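Local coordinates for hypothetical protein (Bacteroides ovatus, PDB 4EPS), which probably forms part of the tip of a fimbrium, a cell-surface filament of the kind that mediates adhesion and biofilm formation, at residues 320-326 with 365-369; 370-374 with 472-476; 408-413 with 503-507. All coordinates share one frame. Residue numbers count along the deposited sequence, not the author numbering.

Interaction 1 (320-326 with 365-369); sequences TNDALLR and SSYVS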
ATOM      1  N   THR A 320      31.586   6.310 -11.930  1.00 36.58           N
ATOM      2  CA  THR A 320      32.444   6.427 -13.119  1.00 36.20           C
ATOM      3  C   THR A 320      32.397   5.153 -13.989  1.00 37.67           C
ATOM      4  O   THR A 320      32.337   5.266 -15.211  1.00 36.02           O
ATOM      5  CB  THR A 320      33.892   6.760 -12.709  1.00 47.59           C
ATOM      6  OG1 THR A 320      33.880   7.863 -11.796  1.00 49.19           O
ATOM      7  CG2 THR A 320      34.776   7.081 -13.904  1.00 45.49           C
ATOM      8  N   ASN A 321      32.439   3.953 -13.372  1.00 33.76           N
ATOM      9  CA  ASN A 321      32.440   2.733 -14.178  1.00 33.10           C
ATOM     10  C   ASN A 321      31.085   1.963 -14.120  1.00 36.14           C
ATOM     11  O   ASN A 321      31.087   0.754 -14.343  1.00 32.92           O
ATOM     12  CB  ASN A 321      33.620   1.819 -13.776  1.00 31.16           C
ATOM     13  CG  ASN A 321      33.627   1.325 -12.350  1.00 39.49           C
ATOM     14  OD1 ASN A 321      32.741   1.613 -11.545  1.00 35.81           O
ATOM     15  ND2 ASN A 321      34.633   0.540 -12.008  1.00 36.20           N
ATOM     16  N   ASP A 322      29.952   2.660 -13.832  1.00 32.52           N
ATOM     17  CA  ASP A 322      28.614   2.042 -13.761  1.00 30.86           C
ATOM     18  C   ASP A 322      27.811   2.377 -15.036  1.00 32.87           C
ATOM     19  O   ASP A 322      27.126   3.400 -15.106  1.00 31.79           O
ATOM     20  CB  ASP A 322      27.848   2.464 -12.482  1.00 32.03           C
ATOM     21  CG  ASP A 322      26.592   1.636 -12.155  1.00 34.48           C
ATOM     22  OD1 ASP A 322      25.975   1.077 -13.097  1.00 30.88           O
ATOM     23  OD2 ASP A 322      26.158   1.652 -10.977  1.00 35.70           O
ATOM     24  N   ALA A 323      27.880   1.481 -16.028  1.00 29.72           N
ATOM     25  CA  ALA A 323      27.210   1.614 -17.327  1.00 30.15           C
ATOM     26  C   ALA A 323      25.688   1.626 -17.198  1.00 32.81           C
ATOM     27  O   ALA A 323      25.024   2.318 -17.970  1.00 32.32           O
ATOM     28  CB  ALA A 323      27.637   0.484 -18.254  1.00 31.23           C
ATOM     29  N   LEU A 324      25.133   0.854 -16.237  1.00 28.43           N
ATOM     30  CA  LEU A 324      23.691   0.799 -16.004  1.00 26.76           C
ATOM     31  C   LEU A 324      23.179   2.153 -15.489  1.00 30.58           C
ATOM     32  O   LEU A 324      22.153   2.629 -15.970  1.00 29.72           O
ATOM     33  CB  LEU A 324      23.359  -0.341 -15.003  1.00 25.87           C
ATOM     34  CG  LEU A 324      21.881  -0.534 -14.590  1.00 29.17           C
ATOM     35  CD1 LEU A 324      20.953  -0.612 -15.796  1.00 29.37           C
ATOM     36  CD2 LEU A 324      21.720  -1.808 -13.726  1.00 30.02           C
ATOM     37  N   LEU A 325      23.870   2.744 -14.498  1.00 30.48           N
ATOM     38  CA  LEU A 325      23.503   4.055 -13.934  1.00 31.69           C
ATOM     39  C   LEU A 325      23.584   5.126 -15.022  1.00 36.17           C
ATOM     40  O   LEU A 325      22.699   5.976 -15.130  1.00 34.99           O
ATOM     41  CB  LEU A 325      24.438   4.412 -12.754  1.00 32.60           C
ATOM     42  CG  LEU A 325      24.340   5.835 -12.143  1.00 37.80           C
ATOM     43  CD1 LEU A 325      22.932   6.120 -11.587  1.00 38.53           C
ATOM     44  CD2 LEU A 325      25.353   6.014 -11.025  1.00 38.25           C
ATOM     45  N   ARG A 326      24.622   5.053 -15.851  1.00 33.96           N
ATOM     46  CA  ARG A 326      24.834   6.018 -16.930  1.00 34.64           C
ATOM     47  C   ARG A 326      23.753   5.914 -18.038  1.00 37.30           C
ATOM     48  O   ARG A 326      23.193   6.938 -18.435  1.00 36.43           O
ATOM     49  CB  ARG A 326      26.238   5.788 -17.501  1.00 36.53           C
ATOM     50  CG  ARG A 326      26.726   6.820 -18.492  1.00 42.27           C
ATOM     51  CD  ARG A 326      28.231   6.710 -18.635  1.00 43.88           C
ATOM     52  NE  ARG A 326      28.642   5.404 -19.158  1.00 41.29           N
ATOM     53  CZ  ARG A 326      29.535   4.606 -18.583  1.00 41.49           C
ATOM     54  NH1 ARG A 326      30.126   4.965 -17.449  1.00 35.59           N
ATOM     55  NH2 ARG A 326      29.852   3.449 -19.143  1.00 36.59           N
ATOM     56  N   SER A 365      38.115   2.562 -17.700  1.00 39.74           N
ATOM     57  CA  SER A 365      37.730   3.407 -16.565  0.60 39.30           C
ATOM     58  C   SER A 365      36.213   3.617 -16.488  1.00 40.53           C
ATOM     59  O   SER A 365      35.693   3.965 -15.419  1.00 40.47           O
ATOM     60  CB  SER A 365      38.430   4.763 -16.660  0.60 43.52           C
ATOM     61  OG  SER A 365      38.057   5.440 -17.849  0.60 50.30           O
ATOM     62  N   SER A 366      35.508   3.424 -17.615  1.00 35.42           N
ATOM     63  CA  SER A 366      34.072   3.675 -17.715  0.60 34.69           C
ATOM     64  C   SER A 366      33.220   2.394 -17.704  1.00 36.11           C
ATOM     65  O   SER A 366      31.985   2.485 -17.642  1.00 33.58           O
ATOM     66  CB  SER A 366      33.765   4.491 -18.971  0.60 41.07           C
ATOM     67  OG  SER A 366      34.450   3.981 -20.103  0.60 54.23           O
ATOM     68  N   TYR A 367      33.863   1.212 -17.757  1.00 32.86           N
ATOM     69  CA  TYR A 367      33.163  -0.092 -17.736  1.00 31.88           C
ATOM     70  C   TYR A 367      33.918  -1.055 -16.833  1.00 35.46           C
ATOM     71  O   TYR A 367      35.063  -0.798 -16.485  1.00 34.34           O
ATOM     72  CB  TYR A 367      33.023  -0.714 -19.151  1.00 32.71           C
ATOM     73  CG  TYR A 367      32.288   0.150 -20.155  1.00 35.03           C
ATOM     74  CD1 TYR A 367      32.956   1.134 -20.878  1.00 38.32           C
ATOM     75  CD2 TYR A 367      30.937  -0.045 -20.415  1.00 35.16           C
ATOM     76  CE1 TYR A 367      32.282   1.962 -21.769  1.00 39.30           C
ATOM     77  CE2 TYR A 367      30.247   0.773 -21.318  1.00 35.54           C
ATOM     78  CZ  TYR A 367      30.932   1.772 -21.998  1.00 42.82           C
ATOM     79  OH  TYR A 367      30.309   2.578 -22.914  1.00 42.58           O
ATOM     80  N   VAL A 368      33.264  -2.157 -16.453  1.00 31.41           N
ATOM     81  CA  VAL A 368      33.854  -3.246 -15.688  1.00 30.89           C
ATOM     82  C   VAL A 368      34.119  -4.371 -16.698  1.00 31.93           C
ATOM     83  O   VAL A 368      33.288  -4.603 -17.572  1.00 30.11           O
ATOM     84  CB  VAL A 368      32.901  -3.690 -14.523  1.00 35.63           C
ATOM     85  CG1 VAL A 368      33.488  -4.861 -13.739  1.00 35.96           C
ATOM     86  CG2 VAL A 368      32.611  -2.517 -13.577  1.00 35.98           C
ATOM     87  N   SER A 369      35.242  -5.082 -16.575  1.00 29.27           N
ATOM     88  CA  SER A 369      35.517  -6.208 -17.464  1.00 28.47           C
ATOM     89  C   SER A 369      34.450  -7.307 -17.307  1.00 29.59           C
ATOM     90  O   SER A 369      33.881  -7.474 -16.220  1.00 28.52           O
ATOM     91  CB  SER A 369      36.898  -6.788 -17.197  1.00 30.77           C
ATOM     92  OG  SER A 369      37.047  -7.965 -17.973  1.00 31.09           O
TER
HETATM   93  O   HOH W   1      36.461  -0.086 -14.300  1.00 38.39           O
HETATM   94  O   HOH W   2      27.526   3.524 -21.254  1.00 53.56           O
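Arg326 NH2 comes over one face of the Tyr367 ring, 3.5 Å from Tyr367 CE2. The guanidinium presents its edge, not its face. Its CZ lies 4.9 Å from the ring centroid and 19° off the ring normal, a cation-pi contact. The same group donates twice to one backbone carbonyl: Arg326 NH2 to Ser366 O at 2.8 Å and Arg326 NH1 to Ser366 O at 3.1 Å. A water accepts from Arg326 NE at 3.0 Å. Ala323 CB packs on the same ring, 4.0 Å from Tyr367 CD2.

Ala323 and Arg326 sit on the short helix that starts at 323. Asp322 is its N-cap, with Leu325 N donating to Asp322 OD1 at 3.0 Å. The other carboxylate oxygen of Asp322 is held by Ser306.

Ahead of the helix the two backbones come close. Ser366 CA makes a CA-H...O contact with Thr320 O at 3.4 Å, and Asn321 CA makes another with Ser366 O at 3.5 Å. Asn321 ND2 reaches Tyr367 O through a water, while Asn321 OD1 accepts from Thr318 N. Tyr367 also packs on Glu394 and Leu398 of helix 389-403.

This is structural packing of a capped helical turn against the loop 365-369. All its direct hydrogen bonds come from one arginine and end on a main-chain oxygen. The link therefore depends on the path of the loop backbone rather than on an acidic partner.

Interaction 2 (370-374 with 472-476); sequences VTGYY and STERN. With SO4 (sulfate ion), chain G.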
ATOM      1  N   VAL A 370      34.173  -8.039 -18.402  1.00 25.69           N
ATOM      2  CA  VAL A 370      33.221  -9.162 -18.396  1.00 24.72           C
ATOM      3  C   VAL A 370      33.837 -10.381 -17.659  1.00 27.81           C
ATOM      4  O   VAL A 370      33.116 -11.318 -17.331  1.00 26.58           O
ATOM      5  CB  VAL A 370      32.762  -9.564 -19.832  1.00 27.83           C
ATOM      6  CG1 VAL A 370      32.020  -8.417 -20.524  1.00 26.99           C
ATOM      7  CG2 VAL A 370      33.948 -10.053 -20.681  1.00 28.45           C
ATOM      8  N   THR A 371      35.163 -10.397 -17.411  1.00 25.22           N
ATOM      9  CA  THR A 371      35.752 -11.570 -16.760  1.00 25.13           C
ATOM     10  C   THR A 371      35.237 -11.792 -15.331  1.00 27.64           C
ATOM     11  O   THR A 371      35.009 -10.846 -14.583  1.00 27.38           O
ATOM     12  CB  THR A 371      37.299 -11.494 -16.768  1.00 29.70           C
ATOM     13  OG1 THR A 371      37.825 -12.801 -16.545  1.00 29.76           O
ATOM     14  CG2 THR A 371      37.882 -10.477 -15.762  1.00 28.40           C
ATOM     15  N   GLY A 372      35.057 -13.047 -14.971  1.00 24.59           N
ATOM     16  CA  GLY A 372      34.779 -13.387 -13.588  1.00 23.40           C
ATOM     17  C   GLY A 372      36.082 -13.782 -12.913  1.00 28.08           C
ATOM     18  O   GLY A 372      36.179 -13.800 -11.685  1.00 27.20           O
ATOM     19  N   TYR A 373      37.113 -14.085 -13.722  1.00 26.15           N
ATOM     20  CA  TYR A 373      38.325 -14.727 -13.215  1.00 26.08           C
ATOM     21  C   TYR A 373      39.583 -13.857 -13.107  1.00 31.81           C
ATOM     22  O   TYR A 373      40.371 -14.082 -12.179  1.00 31.87           O
ATOM     23  CB  TYR A 373      38.634 -15.954 -14.101  1.00 27.04           C
ATOM     24  CG  TYR A 373      39.560 -16.974 -13.460  1.00 28.53           C
ATOM     25  CD1 TYR A 373      39.058 -18.015 -12.681  1.00 30.44           C
ATOM     26  CD2 TYR A 373      40.936 -16.901 -13.641  1.00 30.54           C
ATOM     27  CE1 TYR A 373      39.907 -18.963 -12.106  1.00 33.35           C
ATOM     28  CE2 TYR A 373      41.795 -17.832 -13.054  1.00 33.18           C
ATOM     29  CZ  TYR A 373      41.276 -18.856 -12.284  1.00 40.58           C
ATOM     30  OH  TYR A 373      42.140 -19.769 -11.722  1.00 46.51           O
ATOM     31  N   TYR A 374      39.819 -12.943 -14.055  1.00 28.36           N
ATOM     32  CA  TYR A 374      41.042 -12.147 -14.088  1.00 29.43           C
ATOM     33  C   TYR A 374      40.804 -10.685 -13.753  1.00 33.95           C
ATOM     34  O   TYR A 374      41.562  -9.840 -14.221  1.00 34.46           O
ATOM     35  CB  TYR A 374      41.669 -12.240 -15.495  1.00 30.79           C
ATOM     36  CG  TYR A 374      41.999 -13.650 -15.914  1.00 31.52           C
ATOM     37  CD1 TYR A 374      43.151 -14.288 -15.447  1.00 33.76           C
ATOM     38  CD2 TYR A 374      41.177 -14.348 -16.797  1.00 30.88           C
ATOM     39  CE1 TYR A 374      43.456 -15.594 -15.824  1.00 33.09           C
ATOM     40  CE2 TYR A 374      41.477 -15.653 -17.186  1.00 31.35           C
ATOM     41  CZ  TYR A 374      42.624 -16.266 -16.707  1.00 34.33           C
ATOM     42  OH  TYR A 374      42.934 -17.545 -17.098  1.00 32.94           O
ATOM     43  N   SER A 472      26.801 -14.170 -18.859  1.00 21.75           N
ATOM     44  CA  SER A 472      27.595 -13.256 -19.679  1.00 21.74           C
ATOM     45  C   SER A 472      28.977 -13.025 -19.025  1.00 25.59           C
ATOM     46  O   SER A 472      29.741 -12.178 -19.498  1.00 25.87           O
ATOM     47  CB  SER A 472      26.864 -11.929 -19.859  1.00 23.36           C
ATOM     48  OG  SER A 472      26.512 -11.390 -18.591  1.00 22.96           O
ATOM     49  N   THR A 473      29.295 -13.778 -17.942  1.00 22.34           N
ATOM     50  CA  THR A 473      30.569 -13.665 -17.216  1.00 21.52           C
ATOM     51  C   THR A 473      31.603 -14.597 -17.879  1.00 24.52           C
ATOM     52  O   THR A 473      31.389 -15.808 -17.968  1.00 24.00           O
ATOM     53  CB  THR A 473      30.334 -13.981 -15.722  1.00 22.39           C
ATOM     54  OG1 THR A 473      29.261 -13.141 -15.256  1.00 24.49           O
ATOM     55  CG2 THR A 473      31.606 -13.757 -14.871  1.00 21.21           C
ATOM     56  N   GLU A 474      32.720 -14.023 -18.340  1.00 21.52           N
ATOM     57  CA  GLU A 474      33.727 -14.781 -19.060  1.00 22.12           C
ATOM     58  C   GLU A 474      34.729 -15.448 -18.122  1.00 27.52           C
ATOM     59  O   GLU A 474      35.152 -14.839 -17.130  1.00 27.61           O
ATOM     60  CB  GLU A 474      34.464 -13.844 -20.036  1.00 24.41           C
ATOM     61  CG  GLU A 474      35.361 -14.587 -21.016  1.00 29.77           C
ATOM     62  CD  GLU A 474      36.143 -13.687 -21.948  1.00 41.66           C
ATOM     63  OE1 GLU A 474      36.856 -12.790 -21.439  1.00 32.77           O
ATOM     64  OE2 GLU A 474      36.101 -13.923 -23.180  1.00 33.07           O
ATOM     65  N   ARG A 475      35.118 -16.705 -18.447  1.00 24.65           N
ATOM     66  CA  ARG A 475      36.154 -17.425 -17.697  1.00 25.20           C
ATOM     67  C   ARG A 475      37.504 -17.180 -18.365  1.00 29.46           C
ATOM     68  O   ARG A 475      38.466 -16.828 -17.682  1.00 29.65           O
ATOM     69  CB  ARG A 475      35.855 -18.936 -17.588  1.00 23.92           C
ATOM     70  CG  ARG A 475      37.049 -19.813 -17.096  1.00 26.54           C
ATOM     71  CD  ARG A 475      37.599 -19.388 -15.729  1.00 28.78           C
ATOM     72  NE  ARG A 475      38.710 -20.250 -15.306  1.00 30.84           N
ATOM     73  CZ  ARG A 475      39.976 -20.061 -15.641  1.00 35.74           C
ATOM     74  NH1 ARG A 475      40.321 -19.033 -16.408  1.00 27.21           N
ATOM     75  NH2 ARG A 475      40.912 -20.917 -15.233  1.00 31.74           N
ATOM     76  N   ASN A 476      37.591 -17.402 -19.691  1.00 26.54           N
ATOM     77  CA  ASN A 476      38.829 -17.223 -20.481  1.00 27.03           C
ATOM     78  C   ASN A 476      38.421 -17.110 -21.959  1.00 32.11           C
ATOM     79  O   ASN A 476      37.223 -16.962 -22.249  1.00 29.95           O
ATOM     80  CB  ASN A 476      39.868 -18.374 -20.218  1.00 27.38           C
ATOM     81  CG  ASN A 476      39.430 -19.783 -20.553  1.00 36.83           C
ATOM     82  OD1 ASN A 476      38.464 -20.014 -21.285  1.00 33.50           O
ATOM     83  ND2 ASN A 476      40.146 -20.777 -20.037  1.00 31.08           N
TER
HETATM   84  S   SO4 G 606      39.258 -23.174 -12.857  1.00 52.62           S
HETATM   85  O1  SO4 G 606      38.863 -24.588 -12.883  1.00 49.02           O
HETATM   86  O2  SO4 G 606      39.143 -22.671 -11.482  1.00 54.43           O
HETATM   87  O3  SO4 G 606      40.609 -22.992 -13.354  1.00 52.70           O
HETATM   88  O4  SO4 G 606      38.386 -22.389 -13.721  1.00 51.17           O
HETATM   89  O   HOH W   3      38.231 -13.738 -19.064  1.00 27.94           O
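The guanidinium of Arg475 lies flat on the Tyr373 ring, with centres 3.5 Å apart and planes at 4°. This cation-pi stack lies beside a single beta bridge, Thr371 with Glu474. The bridge joins the loop 370-374 to the end of strand 469-474, an outermost strand of a three-stranded antiparallel sheet. Glu474 N donates to Val370 O at 2.9 Å, and Gly372 N donates to Glu474 O at 2.8 Å.

Thr371 OG1 accepts from Tyr373 N and Tyr374 N, each at 3.2 Å, forming an ST turn and an ST motif. Gly372 CA packs on Thr473 CG2 at 3.4 Å; a CB there would clash with that methyl. Val370 CG2 meets Glu474 CB at 3.9 Å. Glu474 is buried, and its carboxylate makes a salt bridge with Lys498. It also accepts from the backbone of helix 354-359.

The contact thus fastens a long loop to the sheet. Arg475 NH1 donates to Tyr374 OH at 3.1 Å. On another edge of the guanidinium is a sulfate, probably from the crystallisation liquor: Arg475 NE donates to its O4 at 2.7 Å, and Arg475 NH2 to its O3 at 2.8 Å.

Interaction 3 (408-413 with 503-507); sequences ECFQYQ and TYRFF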
ATOM      1  N   GLU A 408      26.480 -16.213 -31.537  1.00 32.08           N
ATOM      2  CA  GLU A 408      25.152 -16.831 -31.416  1.00 32.55           C
ATOM      3  C   GLU A 408      24.313 -16.180 -30.303  1.00 35.67           C
ATOM      4  O   GLU A 408      23.100 -16.059 -30.471  1.00 34.35           O
ATOM      5  CB  GLU A 408      25.260 -18.345 -31.183  1.00 34.00           C
ATOM      6  CG  GLU A 408      25.868 -19.100 -32.363  1.00 45.77           C
ATOM      7  CD  GLU A 408      27.378 -19.314 -32.357  1.00 68.41           C
ATOM      8  OE1 GLU A 408      28.129 -18.373 -32.010  1.00 49.20           O
ATOM      9  OE2 GLU A 408      27.812 -20.420 -32.756  1.00 65.76           O
ATOM     10  N   CYS A 409      24.940 -15.718 -29.192  1.00 31.82           N
ATOM     11  CA  CYS A 409      24.188 -15.079 -28.086  1.00 30.21           C
ATOM     12  C   CYS A 409      23.394 -13.840 -28.559  1.00 33.60           C
ATOM     13  O   CYS A 409      22.306 -13.594 -28.037  1.00 30.59           O
ATOM     14  CB  CYS A 409      25.103 -14.735 -26.920  1.00 29.90           C
ATOM     15  SG  CYS A 409      26.384 -13.525 -27.317  1.00 33.70           S
ATOM     16  N   PHE A 410      23.906 -13.098 -29.568  1.00 30.87           N
ATOM     17  CA  PHE A 410      23.199 -11.939 -30.128  1.00 30.44           C
ATOM     18  C   PHE A 410      21.932 -12.347 -30.881  1.00 34.08           C
ATOM     19  O   PHE A 410      20.969 -11.566 -30.898  1.00 32.63           O
ATOM     20  CB  PHE A 410      24.098 -11.146 -31.092  1.00 32.97           C
ATOM     21  CG  PHE A 410      25.351 -10.551 -30.495  1.00 35.55           C
ATOM     22  CD1 PHE A 410      25.306  -9.852 -29.292  1.00 39.01           C
ATOM     23  CD2 PHE A 410      26.557 -10.600 -31.186  1.00 38.50           C
ATOM     24  CE1 PHE A 410      26.464  -9.285 -28.755  1.00 40.55           C
ATOM     25  CE2 PHE A 410      27.706 -10.010 -30.659  1.00 41.60           C
ATOM     26  CZ  PHE A 410      27.654  -9.359 -29.450  1.00 39.66           C
ATOM     27  N   GLN A 411      21.940 -13.549 -31.513  1.00 31.75           N
ATOM     28  CA  GLN A 411      20.781 -14.048 -32.264  0.50 31.82           C
ATOM     29  C   GLN A 411      19.673 -14.454 -31.306  1.00 33.45           C
ATOM     30  O   GLN A 411      18.508 -14.152 -31.571  1.00 31.23           O
ATOM     31  CB  GLN A 411      21.144 -15.221 -33.201  0.50 33.96           C
ATOM     32  CG  GLN A 411      19.994 -15.681 -34.126  0.50 47.39           C
ATOM     33  CD  GLN A 411      19.317 -14.550 -34.886  0.50 60.32           C
ATOM     34  OE1 GLN A 411      19.879 -13.975 -35.828  0.50 57.72           O
ATOM     35  NE2 GLN A 411      18.099 -14.197 -34.481  0.50 37.26           N
ATOM     36  N   TYR A 412      20.031 -15.102 -30.175  1.00 28.41           N
ATOM     37  CA  TYR A 412      19.048 -15.495 -29.164  1.00 26.34           C
ATOM     38  C   TYR A 412      18.466 -14.247 -28.508  1.00 27.97           C
ATOM     39  O   TYR A 412      17.254 -14.233 -28.244  1.00 26.15           O
ATOM     40  CB  TYR A 412      19.634 -16.490 -28.125  1.00 27.16           C
ATOM     41  CG  TYR A 412      19.940 -17.828 -28.762  1.00 29.01           C
ATOM     42  CD1 TYR A 412      18.917 -18.708 -29.103  1.00 30.65           C
ATOM     43  CD2 TYR A 412      21.235 -18.153 -29.158  1.00 29.41           C
ATOM     44  CE1 TYR A 412      19.185 -19.910 -29.763  1.00 30.73           C
ATOM     45  CE2 TYR A 412      21.509 -19.341 -29.833  1.00 30.22           C
ATOM     46  CZ  TYR A 412      20.481 -20.215 -30.138  1.00 37.54           C
ATOM     47  OH  TYR A 412      20.746 -21.383 -30.812  1.00 36.51           O
ATOM     48  N   GLN A 413      19.309 -13.202 -28.271  1.00 24.99           N
ATOM     49  CA  GLN A 413      18.860 -11.932 -27.688  0.50 24.65           C
ATOM     50  C   GLN A 413      17.827 -11.288 -28.631  1.00 29.56           C
ATOM     51  O   GLN A 413      16.771 -10.818 -28.183  1.00 28.31           O
ATOM     52  CB  GLN A 413      20.079 -11.013 -27.464  0.50 26.21           C
ATOM     53  CG  GLN A 413      19.787  -9.706 -26.731  0.50 28.43           C
ATOM     54  CD  GLN A 413      20.997  -8.792 -26.647  0.50 45.05           C
ATOM     55  OE1 GLN A 413      21.766  -8.630 -27.610  0.50 37.78           O
ATOM     56  NE2 GLN A 413      21.213  -8.184 -25.481  0.50 32.96           N
ATOM     57  N   THR A 503      21.516 -23.505 -21.696  1.00 20.60           N
ATOM     58  CA  THR A 503      20.208 -22.843 -21.701  1.00 19.75           C
ATOM     59  C   THR A 503      20.321 -21.358 -21.503  1.00 24.35           C
ATOM     60  O   THR A 503      21.054 -20.884 -20.624  1.00 22.56           O
ATOM     61  CB  THR A 503      19.306 -23.458 -20.614  1.00 23.96           C
ATOM     62  OG1 THR A 503      19.200 -24.850 -20.882  1.00 23.92           O
ATOM     63  CG2 THR A 503      17.895 -22.855 -20.604  1.00 21.62           C
ATOM     64  N   TYR A 504      19.537 -20.631 -22.290  1.00 22.51           N
ATOM     65  CA  TYR A 504      19.394 -19.189 -22.154  1.00 21.75           C
ATOM     66  C   TYR A 504      18.145 -18.790 -21.381  1.00 24.33           C
ATOM     67  O   TYR A 504      17.052 -19.284 -21.659  1.00 22.88           O
ATOM     68  CB  TYR A 504      19.261 -18.542 -23.544  1.00 22.68           C
ATOM     69  CG  TYR A 504      20.560 -18.404 -24.296  1.00 24.76           C
ATOM     70  CD1 TYR A 504      21.389 -17.307 -24.091  1.00 27.08           C
ATOM     71  CD2 TYR A 504      20.924 -19.328 -25.275  1.00 25.52           C
ATOM     72  CE1 TYR A 504      22.568 -17.147 -24.811  1.00 28.04           C
ATOM     73  CE2 TYR A 504      22.109 -19.185 -25.995  1.00 27.03           C
ATOM     74  CZ  TYR A 504      22.917 -18.082 -25.771  1.00 28.84           C
ATOM     75  OH  TYR A 504      24.076 -17.917 -26.471  1.00 28.75           O
ATOM     76  N   ARG A 505      18.306 -17.827 -20.491  1.00 20.27           N
ATOM     77  CA  ARG A 505      17.244 -17.019 -19.874  1.00 20.87           C
ATOM     78  C   ARG A 505      17.748 -15.580 -19.964  1.00 25.44           C
ATOM     79  O   ARG A 505      18.934 -15.353 -19.725  1.00 27.41           O
ATOM     80  CB  ARG A 505      16.956 -17.419 -18.416  1.00 21.04           C
ATOM     81  CG  ARG A 505      16.125 -18.688 -18.262  1.00 23.65           C
ATOM     82  CD  ARG A 505      14.636 -18.408 -18.475  1.00 23.83           C
ATOM     83  NE  ARG A 505      13.884 -19.662 -18.430  1.00 25.04           N
ATOM     84  CZ  ARG A 505      12.561 -19.748 -18.449  1.00 29.19           C
ATOM     85  NH1 ARG A 505      11.815 -18.647 -18.519  1.00 21.68           N
ATOM     86  NH2 ARG A 505      11.972 -20.933 -18.447  1.00 23.87           N
ATOM     87  N   PHE A 506      16.921 -14.648 -20.400  1.00 22.23           N
ATOM     88  CA  PHE A 506      17.342 -13.253 -20.477  1.00 20.66           C
ATOM     89  C   PHE A 506      16.769 -12.493 -19.309  1.00 22.07           C
ATOM     90  O   PHE A 506      15.734 -12.866 -18.750  1.00 20.95           O
ATOM     91  CB  PHE A 506      16.904 -12.615 -21.814  1.00 21.01           C
ATOM     92  CG  PHE A 506      17.768 -13.127 -22.945  1.00 22.11           C
ATOM     93  CD1 PHE A 506      17.447 -14.313 -23.609  1.00 25.05           C
ATOM     94  CD2 PHE A 506      18.916 -12.439 -23.329  1.00 23.44           C
ATOM     95  CE1 PHE A 506      18.280 -14.816 -24.626  1.00 26.55           C
ATOM     96  CE2 PHE A 506      19.741 -12.937 -24.353  1.00 26.20           C
ATOM     97  CZ  PHE A 506      19.437 -14.140 -24.966  1.00 24.77           C
ATOM     98  N   PHE A 507      17.457 -11.430 -18.941  1.00 19.63           N
ATOM     99  CA  PHE A 507      17.048 -10.505 -17.901  1.00 18.29           C
ATOM    100  C   PHE A 507      16.881  -9.091 -18.462  1.00 20.48           C
ATOM    101  O   PHE A 507      17.530  -8.744 -19.444  1.00 19.91           O
ATOM    102  CB  PHE A 507      18.138 -10.418 -16.829  1.00 19.69           C
ATOM    103  CG  PHE A 507      18.092 -11.419 -15.694  1.00 20.56           C
ATOM    104  CD1 PHE A 507      17.818 -12.764 -15.943  1.00 22.43           C
ATOM    105  CD2 PHE A 507      18.472 -11.044 -14.409  1.00 22.26           C
ATOM    106  CE1 PHE A 507      17.869 -13.713 -14.908  1.00 23.61           C
ATOM    107  CE2 PHE A 507      18.516 -11.984 -13.367  1.00 25.48           C
ATOM    108  CZ  PHE A 507      18.237 -13.314 -13.630  1.00 23.85           C
TER
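Near the start of helix 408-419, Cys409 meets the tip of Tyr504. Cys409 CA is 3.3 Å from Tyr504 OH, and Cys409 CB is 3.4 Å from the same oxygen. That hydroxyl is hydrogen-bonded to Lys345 O. One helical turn on, Tyr412 points at the strand and lies against Tyr504. The two ring planes are inclined by only 24°, but the rings are displaced sideways, with centroids 4.7 Å apart. The overlap is slight, and Tyr412 CB sits over the Tyr504 face in a CH-pi contact, 4.1 Å from the centroid. Tyr412 CB also reaches Phe506 CZ at 3.9 Å. At Gln413 the backbone N is 3.4 Å from Phe506 CZ, and CB is 3.7 Å from Phe506 CE2. Gln413 NE2 is held by Trp429 O.

Tyr504 and Phe506 alternate with Thr503, Arg505 and Phe507, which make no contact with this helical segment. One face of strand 502-509 thus meets the helix, as in the packing of an alpha-helix on a beta-sheet.

How the interactions relate
The loop between helices 354-359 and 389-403 serves two contacts in succession. Its residues 365-369 enter interaction 1, and the next five enter interaction 2. Their centres are 16 Å apart. Interaction 1 is partly buried, with an exposed arginine taking part. Interaction 2 is largely buried in its backbone part and ends in a more open arginine-tyrosine stack. Both combine cation-pi contacts with hydrogen bonds, but only interaction 2 has a beta bridge. Interaction 3 is also partly buried, and relies on aromatic and apolar packing without direct hydrogen bonds between its segments. Helix 389-403 touches side chains from all three contacts.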